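Local structure of exoribonuclease II, mitochondrial (6F3H) at residues S350-L355 with H818-I823; Y752-H757 with S787-T792. The protein degrades RNA from the 3' end as the RNB-family exoribonuclease component of the mitochondrial degradosome mtEXO. The protein carries 1 engineered substitution. All coordinates share one frame; numbering follows the deposited sequence.

Contact 1: residues S350-L355 with H818-I823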
# COMPACT_ATOMS: atom_id res chain seq x y z
N SER A 350 10.49 8.17 -22.95
CA SER A 350 10.40 8.35 -21.51
C SER A 350 11.19 7.25 -20.83
O SER A 350 11.46 6.18 -21.40
CB SER A 350 8.96 8.32 -20.98
OG SER A 350 8.60 7.02 -20.55
N SER A 351 11.61 7.52 -19.62
CA SER A 351 12.26 6.45 -18.90
C SER A 351 11.89 6.63 -17.45
O SER A 351 12.47 7.45 -16.75
CB SER A 351 13.76 6.47 -19.12
OG SER A 351 14.01 6.13 -20.47
N ASN A 352 10.89 5.89 -17.03
CA ASN A 352 10.64 5.80 -15.62
C ASN A 352 11.40 4.58 -15.16
O ASN A 352 11.06 3.45 -15.52
CB ASN A 352 9.17 5.70 -15.30
CG ASN A 352 8.93 5.89 -13.84
OD1 ASN A 352 9.88 6.11 -13.09
ND2 ASN A 352 7.69 5.78 -13.42
N PHE A 353 12.41 4.80 -14.35
CA PHE A 353 13.26 3.72 -13.90
C PHE A 353 12.74 3.05 -12.65
O PHE A 353 13.16 1.93 -12.35
CB PHE A 353 14.65 4.26 -13.60
CG PHE A 353 15.37 4.75 -14.80
CD1 PHE A 353 15.89 3.86 -15.72
CD2 PHE A 353 15.54 6.10 -15.01
CE1 PHE A 353 16.56 4.30 -16.82
CE2 PHE A 353 16.21 6.55 -16.11
CZ PHE A 353 16.72 5.64 -17.01
N ILE A 354 11.87 3.72 -11.90
CA ILE A 354 11.18 3.12 -10.77
C ILE A 354 10.57 1.80 -11.20
O ILE A 354 10.43 0.87 -10.41
CB ILE A 354 10.11 4.10 -10.28
CG1 ILE A 354 10.76 5.46 -10.02
CG2 ILE A 354 9.43 3.57 -9.04
CD1 ILE A 354 9.76 6.55 -9.73
N LEU A 355 10.22 1.70 -12.47
CA LEU A 355 9.63 0.48 -12.97
C LEU A 355 10.59 -0.69 -12.89
O LEU A 355 10.17 -1.84 -12.94
CB LEU A 355 9.19 0.70 -14.41
CG LEU A 355 8.41 2.01 -14.45
CD1 LEU A 355 7.96 2.36 -15.85
CD2 LEU A 355 7.21 1.92 -13.51
N HIS A 818 15.01 16.75 -7.70
CA HIS A 818 15.47 15.42 -8.09
C HIS A 818 14.32 14.45 -8.15
O HIS A 818 13.98 13.81 -7.13
CB HIS A 818 16.56 14.91 -7.16
CG HIS A 818 17.72 15.82 -7.08
ND1 HIS A 818 17.90 16.71 -6.05
CD2 HIS A 818 18.79 15.98 -7.91
CE1 HIS A 818 19.02 17.38 -6.24
NE2 HIS A 818 19.58 16.95 -7.36
N PRO A 819 13.76 14.25 -9.34
CA PRO A 819 12.52 13.47 -9.47
C PRO A 819 12.65 12.02 -9.07
O PRO A 819 11.83 11.52 -8.28
CB PRO A 819 12.18 13.64 -10.96
CG PRO A 819 12.97 14.84 -11.39
CD PRO A 819 14.22 14.79 -10.62
N LEU A 820 13.63 11.29 -9.61
CA LEU A 820 13.77 9.88 -9.26
C LEU A 820 14.00 9.69 -7.77
O LEU A 820 13.81 8.58 -7.26
CB LEU A 820 14.93 9.27 -10.02
CG LEU A 820 14.42 8.58 -11.27
CD1 LEU A 820 15.58 8.07 -12.06
CD2 LEU A 820 13.49 7.47 -10.86
N ASP A 821 14.40 10.75 -7.07
CA ASP A 821 14.69 10.69 -5.66
C ASP A 821 13.55 11.22 -4.81
O ASP A 821 13.48 10.89 -3.61
CB ASP A 821 15.94 11.50 -5.34
CG ASP A 821 17.12 11.15 -6.24
OD1 ASP A 821 17.21 11.70 -7.36
OD2 ASP A 821 18.01 10.42 -5.78
N GLY A 822 12.64 12.01 -5.39
CA GLY A 822 11.56 12.59 -4.63
C GLY A 822 11.99 13.82 -3.86
O GLY A 822 11.39 14.14 -2.83
N ILE A 823 13.01 14.52 -4.33
CA ILE A 823 13.60 15.61 -3.58
C ILE A 823 13.13 16.90 -4.20
O ILE A 823 13.14 17.05 -5.43
CB ILE A 823 15.12 15.53 -3.55
CG1 ILE A 823 15.57 14.46 -2.57
CG2 ILE A 823 15.71 16.87 -3.15
CD1 ILE A 823 16.89 13.85 -2.96
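Leu-820 rides on the turn of the beta hairpin formed by strands 808-818 and 823-827, and from there it reaches Phe-353 and Ile-354 in the loop between helices 334-343 and 369-378. The turn carries a G1 beta bulge: Gly-822 and Ile-823 both face His-818, whose O accepts from Ile-823 N and Asp-821 N. The two methyls of Leu-820 divide the work. CD1 comes obliquely to the Phe-353 ring, 3.5 Å from CD2 of Phe-353, with the two side chains crossing at about a right angle. CD2 lies alongside Ile-354, 3.5 Å from CG1 of Ile-354, and those two side chains run past one another in opposite senses. With CG1 beside its backbone N (chi1 -52°), Ile-354 turns CG1 toward the leucine, and its CD1 follows at 4.0 Å from CD2 of Leu-820. Ala-303 of helix 293-303 touches both Phe-353 and Leu-820. The join across 350-355 and 818-823 therefore rests on apolar contact alone, with Leu-820 and Ile-354 buried and Phe-353 partly exposed, while the amide ND2 of Asn-352 goes to Asp-465 OD2 and the carboxylate of Asp-821 to Arg-334 N and Ser-335 OG.

Contact 2: residues Y752-H757 with S787-T792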
# COMPACT_ATOMS: atom_id res chain seq x y z
N TYR A 752 7.44 11.23 -9.16
CA TYR A 752 8.43 11.36 -10.22
C TYR A 752 7.86 12.21 -11.33
O TYR A 752 8.52 13.13 -11.81
CB TYR A 752 8.83 9.99 -10.75
CG TYR A 752 9.58 9.99 -12.09
CD1 TYR A 752 10.86 10.51 -12.20
CD2 TYR A 752 9.01 9.43 -13.22
CE1 TYR A 752 11.55 10.48 -13.42
CE2 TYR A 752 9.70 9.40 -14.44
CZ TYR A 752 10.95 9.92 -14.54
OH TYR A 752 11.52 9.84 -15.78
N TRP A 753 6.59 11.96 -11.68
CA TRP A 753 5.96 12.66 -12.79
C TRP A 753 5.51 14.07 -12.41
O TRP A 753 5.62 15.00 -13.23
CB TRP A 753 4.79 11.86 -13.33
CG TRP A 753 5.19 10.59 -14.03
CD1 TRP A 753 4.98 9.33 -13.59
CD2 TRP A 753 5.91 10.47 -15.27
NE1 TRP A 753 5.48 8.42 -14.49
CE2 TRP A 753 6.06 9.09 -15.52
CE3 TRP A 753 6.41 11.38 -16.20
CZ2 TRP A 753 6.71 8.61 -16.65
CZ3 TRP A 753 7.05 10.89 -17.32
CH2 TRP A 753 7.19 9.52 -17.54
N THR A 754 4.96 14.26 -11.22
CA THR A 754 4.71 15.62 -10.75
C THR A 754 5.95 16.48 -10.93
O THR A 754 5.90 17.55 -11.54
CB THR A 754 4.33 15.63 -9.28
OG1 THR A 754 3.22 14.76 -9.09
CG2 THR A 754 3.95 17.02 -8.85
N LEU A 755 7.10 15.98 -10.44
CA LEU A 755 8.33 16.76 -10.46
C LEU A 755 8.88 16.92 -11.87
O LEU A 755 9.30 18.02 -12.24
CB LEU A 755 9.38 16.10 -9.57
CG LEU A 755 9.08 15.92 -8.08
CD1 LEU A 755 10.34 15.53 -7.33
CD2 LEU A 755 8.48 17.15 -7.47
N LYS A 756 8.86 15.85 -12.67
CA LYS A 756 9.38 15.93 -14.04
C LYS A 756 8.63 17.00 -14.82
O LYS A 756 9.20 17.63 -15.72
CB LYS A 756 9.24 14.57 -14.73
CG LYS A 756 10.03 14.36 -16.03
CD LYS A 756 10.40 12.86 -16.28
CE LYS A 756 11.10 12.63 -17.65
NZ LYS A 756 10.82 11.29 -18.32
N HIS A 757 7.38 17.25 -14.47
CA HIS A 757 6.62 18.32 -15.09
C HIS A 757 7.07 19.68 -14.56
O HIS A 757 7.29 20.61 -15.34
CB HIS A 757 5.14 18.12 -14.81
CG HIS A 757 4.35 19.37 -14.93
ND1 HIS A 757 4.06 19.94 -16.15
CD2 HIS A 757 3.77 20.15 -13.99
CE1 HIS A 757 3.34 21.03 -15.95
NE2 HIS A 757 3.15 21.18 -14.66
N SER A 787 -0.72 17.17 -5.37
CA SER A 787 -0.69 16.30 -4.21
C SER A 787 0.68 15.66 -3.99
O SER A 787 1.09 15.47 -2.84
CB SER A 787 -1.78 15.23 -4.35
OG SER A 787 -3.08 15.80 -4.27
N TYR A 788 1.41 15.35 -5.07
CA TYR A 788 2.65 14.58 -4.98
C TYR A 788 3.88 15.44 -5.16
O TYR A 788 4.97 14.92 -5.40
CB TYR A 788 2.65 13.47 -6.02
CG TYR A 788 1.59 12.46 -5.71
CD1 TYR A 788 1.37 12.04 -4.41
CD2 TYR A 788 0.78 11.95 -6.71
CE1 TYR A 788 0.39 11.11 -4.11
CE2 TYR A 788 -0.20 11.02 -6.45
CZ TYR A 788 -0.40 10.60 -5.15
OH TYR A 788 -1.39 9.68 -4.88
N ALA A 789 3.72 16.74 -5.07
CA ALA A 789 4.84 17.65 -5.02
C ALA A 789 4.99 18.01 -3.55
O ALA A 789 4.41 18.98 -3.07
CB ALA A 789 4.59 18.87 -5.89
N ARG A 790 5.72 17.18 -2.82
CA ARG A 790 6.09 17.45 -1.44
C ARG A 790 7.59 17.74 -1.37
O ARG A 790 8.40 17.01 -1.95
CB ARG A 790 5.74 16.29 -0.52
CG ARG A 790 4.33 16.32 -0.02
CD ARG A 790 3.83 14.91 0.22
NE ARG A 790 2.44 14.87 0.68
CZ ARG A 790 2.05 15.12 1.94
NH1 ARG A 790 2.95 15.41 2.89
NH2 ARG A 790 0.77 15.06 2.25
N GLY A 791 7.96 18.82 -0.68
CA GLY A 791 9.36 19.18 -0.57
C GLY A 791 9.81 19.64 0.80
O GLY A 791 9.18 19.31 1.81
N THR A 792 10.93 20.35 0.85
CA THR A 792 11.48 20.95 2.07
C THR A 792 11.88 22.40 1.80
O THR A 792 12.41 22.70 0.73
CB THR A 792 12.68 20.15 2.56
OG1 THR A 792 13.46 19.77 1.43
CG2 THR A 792 12.25 18.92 3.31
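Thr-754 of helix 725-761 sets its CB toward residues 788-789, and its two branches meet different residues. The methyl CG2 lies 3.5 Å from CB of Ala-789, methyl against methyl. On the other branch, OG1 comes within 3.4 Å of CB of Tyr-788, at the root of that side chain, and approaches the phenol ring only obliquely. Tyr-788 starts out toward the helix but its far end leads away, and the two side chains cross nearly at right angles. The next residue along the helix, Leu-755, adds a looser touch, with CD2 4.4 Å from CA of Ala-789. A bond inside the helix sets the rotation of the threonine: OG1 stands beside its own backbone N (chi1 -55°), hydrogen-bonds back to Ser-750 O, and thereby leaves CG2 to face the alanine. One turn of reach away on the same helix, Thr-751 OG1 makes a weak hydrogen bond with Tyr-788 O, a second tie between the loop and the helix.

Residues 787-789 lead into strand 790-794 of the small C-terminal sheet, consistent with the S1 domain, an OB-type fold, found at this end in RNB-family exoribonucleases; the contact seats the approach to strand 790-794 on the long helix that precedes the sheet. Backbone bonds from Ala-789 to Phe-783 and from Gly-791 to Cys-781 tie this segment to the preceding part of the sheet. Leu-755 also touches Leu-824 of strand 823-827, and Val-581 of strand 580-584 packs on Thr-754. Past the bend, the exposed Arg-790, its CB turned away from the helix, packs on an adenine base of the bound RNA.

How the contacts relate
Contact 2 is nested within the loop that contact 1 closes, and their centres are 10 Å apart. Tyr-752 joins them: its OH is 2.7 Å from Ser-351 O, a probable but weak hydrogen bond, and its CD1 lies 3.6 Å from Pro-819 CB, so the tyrosine touches both segments of contact 1. Asp-465 is a second bridge, since the carboxylate that holds Asn-352 also accepts from Trp-753 NE1 through OD1. Helix 725-761 thus contributes a segment to contact 2 and flanks contact 1. Both lie away from the magnesium ligands Asp-401 and Asp-410, but they differ toward the RNA: the nearest atom of contact 2 is about 4 Å from it, that of contact 1 about 15 Å.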